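Separin (Saccharomyces cerevisiae, PDB 5U1T) cleaves the MCD1/SCC1 subunit of cohesin at the onset of anaphase as a caspase-like cysteine protease, and is held inactive by securin for most of the cell cycle. Local coordinates at residues 156-160 with 196-200. Residues are numbered along the deposited sequence.
Sequences LFSHD and KFLQY
Residues 156-158 are the last turn of helix 146-158; His-159 (phi/psi -106/45) breaks it and serves as N-cap of short helix 160-163. Residues 196-200 stay helical throughout, with Phe-157 and Lys-196 closest, their CA atoms 7.8 Å apart. Lys-196 and Tyr-200, one turn apart, face this helix end together. Flexible Lys-196 is bent by two p torsions (t, p, p, t), which brings its NZ to Asp-160 OD2, 2.4 Å away, in a very short salt bridge. Lys-196 NZ also donates to Gln-199 OE1 (3.0 Å) and weakly to Phe-157 O (3.3 Å), a carbonyl at the helix end. In separase's all-helical N-terminal region, far from the protease site, this buried charge pair ties the start of helix 160-163 to helix 190-203; helix 236-250 covers Lys-196, while helix 172-185 packs on Phe-157 and Tyr-200. Asp-160 (chi1 p) shares OD2 with Tyr-200 OH, which donates at 3.3 Å. Flat and apolar, the Phe-157 ring (chi1 m) suits the space beside them: its CE1 lies 3.9 Å from Tyr-200 CE2, and its CD1 4.2 Å from Lys-196 CG.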
loop_
_atom_site.group_PDB
_atom_site.type_symbol
_atom_site.label_atom_id
_atom_site.label_comp_id
_atom_site.label_asym_id
_atom_site.label_seq_id
_atom_site.Cartn_x
_atom_site.Cartn_y
_atom_site.Cartn_z
ATOM N N LEU A 156 -2.308 -68.351 -8.603
ATOM C CA LEU A 156 -1.744 -67.820 -7.372
ATOM C C LEU A 156 -0.317 -68.284 -7.140
ATOM O O LEU A 156 0.616 -67.485 -7.099
ATOM C CB LEU A 156 -2.610 -68.245 -6.187
ATOM C CG LEU A 156 -2.067 -67.932 -4.805
ATOM C CD1 LEU A 156 -2.083 -66.441 -4.673
ATOM C CD2 LEU A 156 -2.900 -68.594 -3.721
ATOM N N PHE A 157 -0.152 -69.592 -6.993
ATOM C CA PHE A 157 1.129 -70.136 -6.597
ATOM C C PHE A 157 2.114 -70.129 -7.755
ATOM O O PHE A 157 3.316 -70.011 -7.534
ATOM C CB PHE A 157 0.945 -71.527 -6.011
ATOM C CG PHE A 157 0.526 -71.513 -4.558
ATOM C CD1 PHE A 157 1.442 -71.183 -3.559
ATOM C CD2 PHE A 157 -0.767 -71.817 -4.184
ATOM C CE1 PHE A 157 1.068 -71.170 -2.217
ATOM C CE2 PHE A 157 -1.140 -71.802 -2.844
ATOM C CZ PHE A 157 -0.225 -71.481 -1.863
ATOM N N SER A 158 1.606 -70.201 -8.984
ATOM C CA SER A 158 2.446 -69.989 -10.167
ATOM C C SER A 158 3.221 -68.681 -10.033
ATOM O O SER A 158 4.432 -68.655 -10.197
ATOM C CB SER A 158 1.601 -69.978 -11.455
ATOM O OG SER A 158 2.391 -69.745 -12.618
ATOM N N HIS A 159 2.511 -67.602 -9.717
ATOM C CA HIS A 159 3.126 -66.294 -9.520
ATOM C C HIS A 159 3.191 -65.915 -8.048
ATOM O O HIS A 159 2.877 -64.784 -7.687
ATOM C CB HIS A 159 2.362 -65.220 -10.280
ATOM C CG HIS A 159 2.327 -65.445 -11.753
ATOM N ND1 HIS A 159 1.226 -65.969 -12.400
ATOM C CD2 HIS A 159 3.259 -65.229 -12.708
ATOM C CE1 HIS A 159 1.482 -66.058 -13.692
ATOM N NE2 HIS A 159 2.711 -65.616 -13.905
ATOM N N ASP A 160 3.604 -66.868 -7.213
ATOM C CA ASP A 160 3.795 -66.653 -5.780
ATOM C C ASP A 160 4.701 -65.462 -5.446
ATOM O O ASP A 160 4.514 -64.817 -4.414
ATOM C CB ASP A 160 4.370 -67.918 -5.140
ATOM C CG ASP A 160 5.632 -68.397 -5.827
ATOM O OD1 ASP A 160 6.185 -67.655 -6.671
ATOM O OD2 ASP A 160 6.075 -69.518 -5.519
ATOM N N LYS A 196 5.951 -77.262 -5.573
ATOM C CA LYS A 196 5.908 -76.013 -4.820
ATOM C C LYS A 196 6.269 -76.230 -3.348
ATOM O O LYS A 196 6.998 -75.425 -2.762
ATOM C CB LYS A 196 4.524 -75.367 -4.924
ATOM C CG LYS A 196 4.407 -74.022 -4.191
ATOM C CD LYS A 196 5.392 -73.014 -4.731
ATOM C CE LYS A 196 5.123 -72.681 -6.184
ATOM N NZ LYS A 196 6.033 -71.614 -6.702
ATOM N N PHE A 197 5.745 -77.311 -2.766
ATOM C CA PHE A 197 5.958 -77.636 -1.356
ATOM C C PHE A 197 7.417 -77.942 -1.043
ATOM O O PHE A 197 7.942 -77.513 -0.008
ATOM C CB PHE A 197 5.083 -78.822 -0.939
ATOM C CG PHE A 197 5.524 -79.488 0.340
ATOM C CD1 PHE A 197 5.175 -78.958 1.571
ATOM C CD2 PHE A 197 6.282 -80.654 0.309
ATOM C CE1 PHE A 197 5.583 -79.573 2.748
ATOM C CE2 PHE A 197 6.685 -81.265 1.478
ATOM C CZ PHE A 197 6.333 -80.728 2.697
ATOM N N LEU A 198 8.062 -78.704 -1.924
ATOM C CA LEU A 198 9.493 -78.978 -1.778
ATOM C C LEU A 198 10.262 -77.667 -1.878
ATOM O O LEU A 198 11.127 -77.382 -1.044
ATOM C CB LEU A 198 9.989 -79.981 -2.832
ATOM C CG LEU A 198 9.399 -81.391 -2.737
ATOM C CD1 LEU A 198 10.034 -82.346 -3.748
ATOM C CD2 LEU A 198 9.528 -81.934 -1.322
ATOM N N GLN A 199 9.928 -76.873 -2.891
ATOM C CA GLN A 199 10.564 -75.576 -3.089
ATOM C C GLN A 199 10.480 -74.718 -1.827
ATOM O O GLN A 199 11.485 -74.172 -1.388
ATOM C CB GLN A 199 9.929 -74.851 -4.274
ATOM C CG GLN A 199 10.361 -73.397 -4.429
ATOM C CD GLN A 199 9.335 -72.563 -5.185
ATOM O OE1 GLN A 199 8.476 -73.100 -5.889
ATOM N NE2 GLN A 199 9.411 -71.252 -5.030
ATOM N N TYR A 200 9.296 -74.629 -1.224
ATOM C CA TYR A 200 9.107 -73.750 -0.064
ATOM C C TYR A 200 9.947 -74.212 1.121
ATOM O O TYR A 200 10.629 -73.408 1.763
ATOM C CB TYR A 200 7.627 -73.663 0.343
ATOM C CG TYR A 200 6.806 -72.667 -0.459
ATOM C CD1 TYR A 200 7.390 -71.895 -1.453
ATOM C CD2 TYR A 200 5.444 -72.497 -0.214
ATOM C CE1 TYR A 200 6.641 -70.989 -2.188
ATOM C CE2 TYR A 200 4.690 -71.594 -0.941
ATOM C CZ TYR A 200 5.295 -70.843 -1.927
ATOM O OH TYR A 200 4.558 -69.942 -2.659
#